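Local coordinates for protein carbamate kinase (Aeropyrum pernix, PDB 2E9Y) that probably acts as a carbamate kinase, transferring a phosphoryl group between ATP and carbamate, at residues Ala256-Leu261 with Ala281-Val286. Residues are numbered along the deposited sequence; the frame is centred on the assembly and turned at random.
Sequences AAASEL and AAISFV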
loop_
_atom_site.group_PDB
_atom_site.type_symbol
_atom_site.label_atom_id
_atom_site.label_comp_id
_atom_site.label_asym_id
_atom_site.label_seq_id
_atom_site.Cartn_x
_atom_site.Cartn_y
_atom_site.Cartn_z
ATOM N N ALA A 256 -22.563 -19.876 22.319
ATOM C CA ALA A 256 -23.793 -20.090 21.574
ATOM C C ALA A 256 -23.528 -20.927 20.333
ATOM O O ALA A 256 -22.521 -20.739 19.649
ATOM C CB ALA A 256 -24.402 -18.750 21.179
ATOM N N ALA A 257 -24.429 -21.862 20.053
ATOM C CA ALA A 257 -24.293 -22.710 18.882
ATOM C C ALA A 257 -24.589 -21.856 17.655
ATOM O O ALA A 257 -25.506 -21.031 17.673
ATOM C CB ALA A 257 -25.269 -23.875 18.960
ATOM N N ALA A 258 -23.805 -22.047 16.599
ATOM C CA ALA A 258 -23.989 -21.292 15.368
ATOM C C ALA A 258 -25.423 -21.414 14.870
ATOM O O ALA A 258 -25.993 -20.449 14.363
ATOM C CB ALA A 258 -23.018 -21.786 14.298
ATOM N N SER A 259 -26.006 -22.601 15.019
ATOM C CA SER A 259 -27.376 -22.838 14.577
ATOM C C SER A 259 -28.356 -21.947 15.332
ATOM O O SER A 259 -29.352 -21.489 14.773
ATOM C CB SER A 259 -27.760 -24.308 14.783
ATOM O OG SER A 259 -27.733 -24.651 16.156
ATOM N N GLU A 260 -28.075 -21.706 16.606
ATOM C CA GLU A 260 -28.943 -20.860 17.411
ATOM C C GLU A 260 -28.779 -19.392 17.033
ATOM O O GLU A 260 -29.763 -18.661 16.933
ATOM C CB GLU A 260 -28.649 -21.060 18.897
ATOM C CG GLU A 260 -29.205 -22.366 19.431
ATOM C CD GLU A 260 -30.722 -22.417 19.357
ATOM O OE1 GLU A 260 -31.385 -21.715 20.150
ATOM O OE2 GLU A 260 -31.250 -23.151 18.497
ATOM N N LEU A 261 -27.540 -18.959 16.819
ATOM C CA LEU A 261 -27.301 -17.572 16.444
ATOM C C LEU A 261 -27.897 -17.279 15.074
ATOM O O LEU A 261 -28.366 -16.169 14.816
ATOM C CB LEU A 261 -25.802 -17.256 16.429
ATOM C CG LEU A 261 -25.097 -17.156 17.783
ATOM C CD1 LEU A 261 -23.676 -16.662 17.571
ATOM C CD2 LEU A 261 -25.851 -16.202 18.699
ATOM N N ALA A 281 -20.373 -13.759 9.899
ATOM C CA ALA A 281 -18.998 -14.191 9.658
ATOM C C ALA A 281 -18.611 -15.344 10.580
ATOM O O ALA A 281 -18.041 -16.342 10.135
ATOM C CB ALA A 281 -18.039 -13.016 9.870
ATOM N N ALA A 282 -18.920 -15.202 11.865
ATOM C CA ALA A 282 -18.600 -16.240 12.840
ATOM C C ALA A 282 -19.304 -17.549 12.490
ATOM O O ALA A 282 -18.690 -18.617 12.504
ATOM C CB ALA A 282 -19.004 -15.784 14.239
ATOM N N ILE A 283 -20.592 -17.461 12.175
ATOM C CA ILE A 283 -21.368 -18.647 11.816
ATOM C C ILE A 283 -20.784 -19.332 10.584
ATOM O O ILE A 283 -20.628 -20.553 10.560
ATOM C CB ILE A 283 -22.843 -18.288 11.525
ATOM C CG1 ILE A 283 -23.536 -17.850 12.818
ATOM C CG2 ILE A 283 -23.555 -19.478 10.903
ATOM C CD1 ILE A 283 -24.938 -17.296 12.616
ATOM N N SER A 284 -20.454 -18.543 9.563
ATOM C CA SER A 284 -19.892 -19.095 8.335
ATOM C C SER A 284 -18.612 -19.881 8.604
ATOM O O SER A 284 -18.398 -20.953 8.036
ATOM C CB SER A 284 -19.610 -17.973 7.333
ATOM O OG SER A 284 -19.044 -18.479 6.137
ATOM N N PHE A 285 -17.763 -19.347 9.475
ATOM C CA PHE A 285 -16.509 -20.010 9.803
ATOM C C PHE A 285 -16.787 -21.369 10.437
ATOM O O PHE A 285 -16.194 -22.375 10.055
ATOM C CB PHE A 285 -15.686 -19.156 10.768
ATOM C CG PHE A 285 -14.354 -19.756 11.117
ATOM C CD1 PHE A 285 -13.337 -19.815 10.170
ATOM C CD2 PHE A 285 -14.124 -20.284 12.384
ATOM C CE1 PHE A 285 -12.110 -20.390 10.474
ATOM C CE2 PHE A 285 -12.898 -20.864 12.701
ATOM C CZ PHE A 285 -11.889 -20.919 11.748
ATOM N N VAL A 286 -17.689 -21.394 11.413
ATOM C CA VAL A 286 -18.027 -22.645 12.077
ATOM C C VAL A 286 -18.597 -23.667 11.090
ATOM O O VAL A 286 -18.203 -24.836 11.101
ATOM C CB VAL A 286 -19.047 -22.419 13.220
ATOM C CG1 VAL A 286 -19.449 -23.754 13.829
ATOM C CG2 VAL A 286 -18.434 -21.527 14.294
#
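I283 reaches over the first turn of helix 258-266 and lays its ethyl branch along the backbone between A258 and L261. CG1 stands anti to the carbonyl carbon of its own residue (chi1 -68°), and the chain runs on extended (chi2 172°), which carries CD1 out to the neighbouring helix. There the methyl touches backbone as well as side chain: CD1 of I283 lies 3.8 Å from the carbonyl oxygen of A258 and 3.9 Å from CB of L261. The other branch stays closer to its own helix, CG2 of I283 resting 4.1 Å from CB of A258. CB of A258 is also met by V286, one turn further on, whose CG1 lies 4.1 Å from it. A258 thus fits between the two branched residues and lets the helices approach closely, with 5.1 Å between the CA atoms of A258 and I283. All four touching residues are buried, and the joint is van der Waals packing, apolar between side chains, with a methyl laid against the backbone; about 193 Å² of surface is buried, counting both sides. Were I283 an alanine, the contact would probably lose both the ethyl branch on the backbone from A258 to L261 and the CG2 contact with A258, opening a gap beside CB of L261. A257, at the N-cap position, marks the change from strand to helix, and its carbonyl oxygen accepts the backbone N-H of L261 at 3.0 Å, closing the turn on which I283 lies. A258, L261, A282 and V286 all touch V313 of strand 311-314, which pairs in parallel with strand 255-257, so both helices pack against the same part of the mixed sheet, in keeping with the alpha/beta fold of the amino acid kinase family. Elsewhere around helix 275-289, F285 packs on helix 216-226, and A282 meets A293 and I295 of strand 293-297.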